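PDB 2GMS: putative pyridoxamine 5-phosphate-dependent dehydrase, Wbdk from Escherichia coli, which removes the C3'-hydroxyl group from GDP-4-keto-6-deoxy-D-mannose by a combined transamination and deoxygenation that depends on coenzyme B6, a step in the biosynthesis of L-colitose. Local coordinates for residues Ile4-Ala9 / Gly372-Glu377; Leu138-Asn143 / Asp293-Thr298; Arg333-Gly338 / Glu362-Asn367. One frame throughout, in Å; residues are numbered along the deposited sequence.

Along the chain, interactions 2 and 3 follow one another inside the long loop that interaction 1 closes. Interaction 3 links the other two in space: Leu8 CD1 of interaction 1 packs on Arg333 CB at 4.1 Å, while Leu138 CD2 of interaction 2 meets Val336 CG2 at 4.2 Å. Interactions 1 and 2 do not touch, their centres being about 19 Å apart. The bound hydrated pyridoxal phosphate is nearest to interaction 2, about 7 Å from the side chain of Leu138. The side chain of Thr337 in interaction 3 is about 8 Å from this coenzyme. The side chain of Ala9 in interaction 1 is about 12 Å from the bound coenzyme.

Interaction 1. Residues Ile4-Ala9 / Gly372-Glu377; sequences INYPLA and GNHQIE. With MG (magnesium ion), chain C.
Leu8 and Gly372 bring two irregular backbone segments together, their CA atoms 4.2 Å apart, where the N-terminal arm 4-9 passes the chain leaving strand 368-372. Having no side chain, Gly372 lets the arm pass close to its backbone, beside the carbonyl of Leu8. Tyr6 makes the main polar link. Its CG stands anti to the backbone N (chi1 -173°), which carries the ring alongside the second segment and lets OH donate to Gly372 O at 2.6 Å. The hydroxyl approaches nearly head-on, with a C=O...O angle of 169°, and that carbonyl oxygen lies in the plane of the ring, at its edge. A tyrosine has both the length to span the gap and a phenol to finish it, while its ring packs on Phe306 and on Leu385 of helix 379-388. His374 answers from the other segment. Its NE2 gives a short but bent and therefore weak hydrogen bond to Pro7 O, 2.7 Å with an N-H...O angle of 124°, the acceptor lying near the imidazole plane at the ring edge. Leu8 turns its CB away from the other segment, yet CD2 still reaches Gly372 N at 3.4 Å. Its own backbone N is held by Glu331, probably a binder of the nucleotide-sugar substrate. Further along, Glu377 OE2 binds the magnesium ion at 2.1 Å, and its OE1 accepts from Phe379 N. The hydrogen bonds across the contact thus run from side-chain donors to main-chain carbonyls, in opposite directions: the tyrosine of the arm binds the second segment, and the histidine of the second segment binds the arm. Side chains, not paired backbones, join these two segments, the stronger grip coming from the phenol.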
loop_
_atom_site.group_PDB
_atom_site.type_symbol
_atom_site.label_atom_id
_atom_site.label_comp_id
_atom_site.label_asym_id
_atom_site.label_seq_id
_atom_site.Cartn_x
_atom_site.Cartn_y
_atom_site.Cartn_z
ATOM N N ILE A 4 27.086 -11.588 16.676
ATOM C CA ILE A 4 26.525 -12.633 15.856
ATOM C C ILE A 4 27.610 -13.219 14.986
ATOM O O ILE A 4 28.329 -12.508 14.295
ATOM C CB ILE A 4 25.424 -12.098 14.937
ATOM C CG1 ILE A 4 24.354 -11.409 15.765
ATOM C CG2 ILE A 4 24.782 -13.250 14.160
ATOM C CD1 ILE A 4 23.431 -12.413 16.433
ATOM N N ASN A 5 27.706 -14.529 15.011
ATOM C CA ASN A 5 28.667 -15.226 14.204
ATOM C C ASN A 5 28.096 -15.554 12.817
ATOM O O ASN A 5 28.831 -15.684 11.842
ATOM C CB ASN A 5 29.111 -16.518 14.909
ATOM C CG ASN A 5 30.129 -16.231 15.991
ATOM O OD1 ASN A 5 31.002 -15.369 15.829
ATOM N ND2 ASN A 5 30.051 -16.981 17.084
ATOM N N TYR A 6 26.780 -15.702 12.723
ATOM C CA TYR A 6 26.143 -16.075 11.471
ATOM C C TYR A 6 24.747 -15.478 11.422
ATOM O O TYR A 6 23.799 -16.009 12.017
ATOM C CB TYR A 6 26.064 -17.630 11.435
ATOM C CG TYR A 6 25.584 -18.281 10.146
ATOM C CD1 TYR A 6 25.885 -19.621 9.911
ATOM C CD2 TYR A 6 24.833 -17.616 9.173
ATOM C CE1 TYR A 6 25.466 -20.296 8.763
ATOM C CE2 TYR A 6 24.382 -18.272 8.022
ATOM C CZ TYR A 6 24.706 -19.616 7.812
ATOM O OH TYR A 6 24.287 -20.273 6.673
ATOM N N PRO A 7 24.642 -14.362 10.716
ATOM C CA PRO A 7 23.415 -13.605 10.633
ATOM C C PRO A 7 22.466 -14.108 9.585
ATOM O O PRO A 7 22.840 -14.734 8.591
ATOM C CB PRO A 7 23.829 -12.186 10.271
ATOM C CG PRO A 7 25.223 -12.303 9.684
ATOM C CD PRO A 7 25.796 -13.629 10.152
ATOM N N LEU A 8 21.200 -13.832 9.837
ATOM C CA LEU A 8 20.203 -14.259 8.897
ATOM C C LEU A 8 20.282 -13.356 7.694
ATOM O O LEU A 8 20.161 -13.827 6.567
ATOM C CB LEU A 8 18.791 -14.181 9.497
ATOM C CG LEU A 8 18.467 -15.341 10.425
ATOM C CD1 LEU A 8 17.246 -14.990 11.258
ATOM C CD2 LEU A 8 18.220 -16.601 9.606
ATOM N N ALA A 9 20.504 -12.055 7.961
ATOM C CA ALA A 9 20.564 -11.032 6.912
ATOM C C ALA A 9 21.867 -10.252 6.733
ATOM O O ALA A 9 22.775 -10.259 7.563
ATOM C CB ALA A 9 19.407 -10.039 7.040
ATOM N N GLY A 372 20.316 -18.345 7.510
ATOM C CA GLY A 372 20.444 -17.582 6.289
ATOM C C GLY A 372 21.465 -18.036 5.264
ATOM O O GLY A 372 22.389 -18.804 5.567
ATOM N N ASN A 373 21.237 -17.516 4.044
ATOM C CA ASN A 373 22.090 -17.671 2.867
ATOM C C ASN A 373 22.251 -16.234 2.406
ATOM O O ASN A 373 21.325 -15.455 2.589
ATOM C CB ASN A 373 21.623 -18.645 1.749
ATOM C CG ASN A 373 22.722 -18.962 0.749
ATOM O OD1 ASN A 373 23.906 -18.755 1.060
ATOM N ND2 ASN A 373 22.342 -19.466 -0.438
ATOM N N HIS A 374 23.426 -15.870 1.915
ATOM C CA HIS A 374 23.699 -14.506 1.515
ATOM C C HIS A 374 24.472 -14.487 0.220
ATOM O O HIS A 374 25.003 -15.506 -0.179
ATOM C CB HIS A 374 24.557 -13.766 2.579
ATOM C CG HIS A 374 24.144 -13.967 3.996
ATOM N ND1 HIS A 374 22.910 -13.546 4.453
ATOM C CD2 HIS A 374 24.799 -14.543 5.036
ATOM C CE1 HIS A 374 22.815 -13.902 5.728
ATOM N NE2 HIS A 374 23.934 -14.496 6.115
ATOM N N GLN A 375 24.586 -13.297 -0.367
ATOM C CA GLN A 375 25.307 -13.068 -1.609
ATOM C C GLN A 375 26.816 -12.907 -1.403
ATOM O O GLN A 375 27.528 -12.381 -2.261
ATOM C CB GLN A 375 24.730 -11.851 -2.357
ATOM C CG GLN A 375 25.093 -10.530 -1.686
ATOM C CD GLN A 375 24.374 -10.385 -0.380
ATOM O OE1 GLN A 375 23.278 -10.942 -0.191
ATOM N NE2 GLN A 375 24.991 -9.620 0.512
ATOM N N ILE A 376 27.295 -13.399 -0.260
ATOM C CA ILE A 376 28.693 -13.382 0.172
ATOM C C ILE A 376 29.096 -14.811 0.542
ATOM O O ILE A 376 28.296 -15.548 1.098
ATOM C CB ILE A 376 28.685 -12.494 1.420
ATOM C CG1 ILE A 376 29.167 -11.089 1.147
ATOM C CG2 ILE A 376 29.230 -13.101 2.713
ATOM C CD1 ILE A 376 28.311 -10.047 1.861
ATOM N N GLU A 377 30.313 -15.249 0.249
ATOM C CA GLU A 377 30.671 -16.622 0.580
ATOM C C GLU A 377 30.568 -16.877 2.073
ATOM O O GLU A 377 30.934 -16.025 2.888
ATOM C CB GLU A 377 31.997 -17.069 -0.019
ATOM C CG GLU A 377 33.218 -16.383 0.643
ATOM C CD GLU A 377 33.727 -17.066 1.894
ATOM O OE1 GLU A 377 33.381 -18.185 2.286
ATOM O OE2 GLU A 377 34.571 -16.287 2.529
HETATM MG MG MG C . 35.106 -16.375 4.581
#

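Interaction 2. Residues Leu138-Asn143 / Asp293-Thr298; sequences LGNPNN and DVQQET
Asn140 carries the hydrogen bonding to 293-298, using both ends of its amide, and so joins the loop after strand 129-135 of the central sheet to the loop leading into strand 305-310. OD1 accepts from Thr298 N at 2.8 Å with an N-H...O angle of 161°; the donor lies in the carbonyl plane, on a lone pair. ND2 gives a weaker, bent bond to Gln296 O at 3.0 Å and also donates to Thr113 O. With CG anti to the backbone N (chi1 -157°), the short side chain reaches out to the other main chain and spans the peptide groups of Glu297, as an asparagine can when donor and acceptor are both wanted. In the same loop Leu138 N is hydrogen-bonded to Glu164, probably a coenzyme-binding residue, so the loop held by Asn140 also borders the cofactor site.

The van der Waals contacts lie to each side of this amide. Gln295 is extended and slides past Asn140 in the opposite direction, the two amide planes 66° apart, so that NE2 comes 3.4 Å from Asn140 CB. That nitrogen is bonded elsewhere, to Thr113 O and Leu137 O, while OE1 lies 3.8 Å from Leu138 CB. Beyond the amide, Thr298 buries more area than any other residue of the contact. Its CB and CG2 pack against Pro141 O, at 3.3 Å from CB.

The chemistry is that of an amide reading a main chain: one asparagine grips a backbone N-H firmly and, two residues away, a backbone carbonyl only weakly.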
loop_
_atom_site.group_PDB
_atom_site.type_symbol
_atom_site.label_atom_id
_atom_site.label_comp_id
_atom_site.label_asym_id
_atom_site.label_seq_id
_atom_site.Cartn_x
_atom_site.Cartn_y
_atom_site.Cartn_z
ATOM N N LEU A 138 11.472 -20.558 -0.343
ATOM C CA LEU A 138 12.870 -20.431 -0.006
ATOM C C LEU A 138 13.845 -20.456 -1.164
ATOM O O LEU A 138 14.996 -20.780 -0.958
ATOM C CB LEU A 138 13.260 -21.547 0.968
ATOM C CG LEU A 138 12.567 -21.471 2.335
ATOM C CD1 LEU A 138 13.204 -22.501 3.266
ATOM C CD2 LEU A 138 12.677 -20.096 2.971
ATOM N N GLY A 139 13.391 -20.103 -2.350
ATOM C CA GLY A 139 14.261 -20.083 -3.493
ATOM C C GLY A 139 13.975 -21.246 -4.416
ATOM O O GLY A 139 14.443 -21.267 -5.550
ATOM N N ASN A 140 13.203 -22.206 -3.922
ATOM C CA ASN A 140 12.894 -23.451 -4.635
ATOM C C ASN A 140 11.628 -23.432 -5.479
ATOM O O ASN A 140 10.514 -23.328 -4.981
ATOM C CB ASN A 140 12.857 -24.642 -3.640
ATOM C CG ASN A 140 13.092 -26.011 -4.244
ATOM O OD1 ASN A 140 13.828 -26.177 -5.233
ATOM N ND2 ASN A 140 12.480 -27.013 -3.618
ATOM N N PRO A 141 11.798 -23.584 -6.786
ATOM C CA PRO A 141 10.651 -23.580 -7.681
ATOM C C PRO A 141 9.791 -24.825 -7.542
ATOM O O PRO A 141 10.222 -25.889 -7.099
ATOM C CB PRO A 141 11.243 -23.587 -9.099
ATOM C CG PRO A 141 12.688 -24.049 -8.966
ATOM C CD PRO A 141 13.082 -23.844 -7.509
ATOM N N ASN A 142 8.551 -24.667 -7.965
ATOM C CA ASN A 142 7.645 -25.777 -7.983
ATOM C C ASN A 142 7.911 -26.509 -9.299
ATOM O O ASN A 142 8.458 -25.954 -10.239
ATOM C CB ASN A 142 6.189 -25.280 -7.997
ATOM C CG ASN A 142 5.683 -24.824 -6.630
ATOM O OD1 ASN A 142 4.896 -25.533 -5.989
ATOM N ND2 ASN A 142 6.088 -23.624 -6.189
ATOM N N ASN A 143 7.524 -27.757 -9.361
ATOM C CA ASN A 143 7.679 -28.491 -10.584
ATOM C C ASN A 143 6.473 -28.153 -11.431
ATOM O O ASN A 143 5.423 -28.794 -11.330
ATOM C CB ASN A 143 7.673 -29.989 -10.313
ATOM C CG ASN A 143 7.939 -30.767 -11.578
ATOM O OD1 ASN A 143 7.404 -30.463 -12.662
ATOM N ND2 ASN A 143 8.804 -31.757 -11.432
ATOM N N ASP A 293 17.147 -33.126 8.006
ATOM C CA ASP A 293 16.912 -33.217 6.595
ATOM C C ASP A 293 16.975 -31.828 5.954
ATOM O O ASP A 293 16.521 -30.805 6.520
ATOM C CB ASP A 293 15.526 -33.788 6.349
ATOM C CG ASP A 293 15.552 -35.290 6.394
ATOM O OD1 ASP A 293 16.482 -35.947 5.945
ATOM O OD2 ASP A 293 14.479 -35.791 6.972
ATOM N N VAL A 294 17.531 -31.779 4.753
ATOM C CA VAL A 294 17.638 -30.517 4.051
ATOM C C VAL A 294 16.592 -30.374 2.918
ATOM O O VAL A 294 15.900 -31.341 2.604
ATOM C CB VAL A 294 19.083 -30.268 3.600
ATOM C CG1 VAL A 294 20.008 -30.223 4.809
ATOM C CG2 VAL A 294 19.537 -31.375 2.659
ATOM N N GLN A 295 16.474 -29.182 2.286
ATOM C CA GLN A 295 15.512 -28.977 1.218
ATOM C C GLN A 295 15.843 -29.686 -0.077
ATOM O O GLN A 295 16.925 -29.543 -0.648
ATOM C CB GLN A 295 15.270 -27.487 0.930
ATOM C CG GLN A 295 14.036 -27.233 0.026
ATOM C CD GLN A 295 13.748 -25.739 -0.088
ATOM O OE1 GLN A 295 14.673 -24.922 0.087
ATOM N NE2 GLN A 295 12.500 -25.358 -0.380
ATOM N N GLN A 296 14.894 -30.420 -0.589
ATOM C CA GLN A 296 15.165 -31.092 -1.828
ATOM C C GLN A 296 15.042 -30.121 -2.994
ATOM O O GLN A 296 13.957 -29.543 -3.188
ATOM C CB GLN A 296 14.141 -32.217 -1.966
ATOM C CG GLN A 296 14.446 -33.189 -3.124
ATOM C CD GLN A 296 13.433 -34.321 -3.179
ATOM O OE1 GLN A 296 12.433 -34.225 -3.899
ATOM N NE2 GLN A 296 13.669 -35.386 -2.405
ATOM N N GLU A 297 16.128 -29.930 -3.759
ATOM C CA GLU A 297 16.106 -28.981 -4.874
ATOM C C GLU A 297 15.319 -29.437 -6.094
ATOM O O GLU A 297 15.418 -30.582 -6.522
ATOM C CB GLU A 297 17.525 -28.579 -5.336
ATOM C CG GLU A 297 17.589 -27.416 -6.356
ATOM C CD GLU A 297 19.003 -26.962 -6.648
ATOM O OE1 GLU A 297 19.979 -27.641 -6.428
ATOM O OE2 GLU A 297 19.096 -25.756 -7.143
ATOM N N THR A 298 14.538 -28.507 -6.648
ATOM C CA THR A 298 13.756 -28.698 -7.868
ATOM C C THR A 298 14.301 -27.689 -8.876
ATOM O O THR A 298 14.334 -26.495 -8.609
ATOM C CB THR A 298 12.231 -28.464 -7.694
ATOM O OG1 THR A 298 11.701 -29.355 -6.733
ATOM C CG2 THR A 298 11.475 -28.583 -9.028
#

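Interaction 3. Residues Arg333-Gly338 / Glu362-Asn367; sequences RPIVTG and EYLDKN
The side chains of Ile335 and Leu364 meet at an oblique angle, methyl to methyl, with Ile335 CD1 3.8 Å from Leu364 CD1. CG1 of Ile335 lies anti to the carbonyl carbon (chi1 -64°), which sends the long branch toward the helix while CG2 stays closer in, 4.1 Å from the same leucine methyl. Leu364 divides its own two methyls: CD1 takes the isoleucine, and CD2 settles on Gly338 CA at 3.6 Å. A forked leucine serves well here because one residue covers both ends of the turn. Ile309 of strand 305-310 touches the isoleucine and the leucine alike and extends the apolar patch.

Asp365, one residue on, swings its carboxylate to the same glycine. OD1 rests 3.5 Å from Gly338 CA, a contact rather than a bond; the hydrogen bond of that oxygen goes to Asn339 N, the next amide along the chain. Gly338 suits the place, its positive phi of 77° being easy for glycine and its bare CA leaving room for the carboxylate oxygen. Elsewhere on the turn Thr337 is bonded through OG1 to Ser89 O, and its side chain packs on Trp90 and on Phe244 of the second subunit.

Residues 335-338 form a type II' beta turn, closed by Gly338 N to Ile335 O at 2.7 Å. The arrangement is a tight turn seated on one face of helix 359-367. Through Thr337 it also meets the partner subunit beside Trp90, which probably helps bind a coenzyme shared between the two subunits, consistent with the DegT/DnrJ/EryC1 aminotransferase family.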
loop_
_atom_site.group_PDB
_atom_site.type_symbol
_atom_site.label_atom_id
_atom_site.label_comp_id
_atom_site.label_asym_id
_atom_site.label_seq_id
_atom_site.Cartn_x
_atom_site.Cartn_y
_atom_site.Cartn_z
ATOM N N ARG A 333 15.471 -18.917 12.426
ATOM C CA ARG A 333 14.017 -18.440 12.252
ATOM C C ARG A 333 13.192 -19.779 12.047
ATOM O O ARG A 333 13.741 -20.868 11.730
ATOM C CB ARG A 333 13.935 -17.316 11.067
ATOM C CG ARG A 333 12.759 -17.461 10.098
ATOM C CD ARG A 333 12.818 -16.504 8.898
ATOM N NE ARG A 333 11.479 -16.134 8.446
ATOM C CZ ARG A 333 11.201 -15.098 7.659
ATOM N NH1 ARG A 333 12.090 -14.105 7.485
ATOM N NH2 ARG A 333 10.045 -14.992 7.004
ATOM N N PRO A 334 11.909 -19.720 12.225
ATOM C CA PRO A 334 11.071 -20.789 11.781
ATOM C C PRO A 334 11.067 -20.727 10.270
ATOM O O PRO A 334 11.508 -19.761 9.645
ATOM C CB PRO A 334 9.652 -20.481 12.271
ATOM C CG PRO A 334 9.722 -19.204 13.095
ATOM C CD PRO A 334 11.187 -18.824 13.165
ATOM N N ILE A 335 10.577 -21.789 9.674
ATOM C CA ILE A 335 10.494 -21.785 8.246
ATOM C C ILE A 335 9.273 -20.948 7.896
ATOM O O ILE A 335 8.103 -21.337 8.047
ATOM C CB ILE A 335 10.404 -23.180 7.676
ATOM C CG1 ILE A 335 11.686 -23.938 7.994
ATOM C CG2 ILE A 335 10.143 -23.118 6.165
ATOM C CD1 ILE A 335 11.543 -25.461 7.832
ATOM N N VAL A 336 9.588 -19.740 7.448
ATOM C CA VAL A 336 8.580 -18.777 7.078
ATOM C C VAL A 336 7.669 -18.616 8.297
ATOM O O VAL A 336 8.119 -18.288 9.389
ATOM C CB VAL A 336 7.899 -19.124 5.722
ATOM C CG1 VAL A 336 7.079 -17.980 5.138
ATOM C CG2 VAL A 336 8.912 -19.531 4.669
ATOM N N THR A 337 6.407 -18.907 8.126
ATOM C CA THR A 337 5.433 -18.791 9.173
ATOM C C THR A 337 5.127 -20.129 9.817
ATOM O O THR A 337 4.379 -20.160 10.791
ATOM C CB THR A 337 4.089 -18.362 8.534
ATOM O OG1 THR A 337 3.559 -19.389 7.671
ATOM C CG2 THR A 337 4.268 -17.050 7.788
ATOM N N GLY A 338 5.661 -21.210 9.239
ATOM C CA GLY A 338 5.375 -22.561 9.701
ATOM C C GLY A 338 3.973 -22.903 9.176
ATOM O O GLY A 338 3.561 -22.434 8.122
ATOM N N GLU A 362 2.122 -29.475 9.674
ATOM C CA GLU A 362 2.192 -29.570 11.127
ATOM C C GLU A 362 3.537 -30.081 11.628
ATOM O O GLU A 362 4.014 -29.612 12.636
ATOM C CB GLU A 362 1.037 -30.368 11.745
ATOM C CG GLU A 362 -0.316 -29.725 11.428
ATOM C CD GLU A 362 -1.445 -30.663 11.773
ATOM O OE1 GLU A 362 -1.261 -31.806 12.136
ATOM O OE2 GLU A 362 -2.635 -30.129 11.650
ATOM N N TYR A 363 4.139 -31.035 10.914
ATOM C CA TYR A 363 5.435 -31.575 11.259
ATOM C C TYR A 363 6.493 -30.474 11.170
ATOM O O TYR A 363 7.257 -30.264 12.101
ATOM C CB TYR A 363 5.831 -32.789 10.379
ATOM C CG TYR A 363 7.089 -33.447 10.917
ATOM C CD1 TYR A 363 7.000 -34.220 12.075
ATOM C CD2 TYR A 363 8.356 -33.264 10.350
ATOM C CE1 TYR A 363 8.116 -34.824 12.649
ATOM C CE2 TYR A 363 9.492 -33.864 10.903
ATOM C CZ TYR A 363 9.365 -34.646 12.057
ATOM O OH TYR A 363 10.445 -35.250 12.636
ATOM N N LEU A 364 6.506 -29.778 10.037
ATOM C CA LEU A 364 7.430 -28.697 9.787
ATOM C C LEU A 364 7.255 -27.614 10.838
ATOM O O LEU A 364 8.217 -26.989 11.295
ATOM C CB LEU A 364 7.138 -28.119 8.393
ATOM C CG LEU A 364 7.860 -26.794 8.095
ATOM C CD1 LEU A 364 8.138 -26.678 6.599
ATOM C CD2 LEU A 364 7.038 -25.571 8.520
ATOM N N ASP A 365 5.996 -27.373 11.231
ATOM C CA ASP A 365 5.715 -26.346 12.224
ATOM C C ASP A 365 6.415 -26.557 13.549
ATOM O O ASP A 365 6.874 -25.635 14.231
ATOM C CB ASP A 365 4.210 -26.208 12.513
ATOM C CG ASP A 365 3.904 -24.881 13.159
ATOM O OD1 ASP A 365 3.814 -23.849 12.537
ATOM O OD2 ASP A 365 3.783 -24.939 14.451
ATOM N N LYS A 366 6.485 -27.812 13.886
ATOM C CA LYS A 366 7.044 -28.161 15.138
ATOM C C LYS A 366 8.495 -28.587 15.028
ATOM O O LYS A 366 9.240 -28.449 15.993
ATOM C CB LYS A 366 6.072 -29.163 15.778
ATOM C CG LYS A 366 6.685 -30.312 16.553
ATOM C CD LYS A 366 5.889 -31.607 16.410
ATOM C CE LYS A 366 4.547 -31.434 15.702
ATOM N NZ LYS A 366 4.090 -32.617 14.950
ATOM N N ASN A 367 8.923 -29.070 13.868
ATOM C CA ASN A 367 10.296 -29.524 13.720
ATOM C C ASN A 367 11.179 -28.787 12.740
ATOM O O ASN A 367 12.287 -29.236 12.468
ATOM C CB ASN A 367 10.361 -31.004 13.348
ATOM C CG ASN A 367 9.656 -31.809 14.381
ATOM O OD1 ASN A 367 10.210 -32.060 15.455
ATOM N ND2 ASN A 367 8.409 -32.136 14.079
#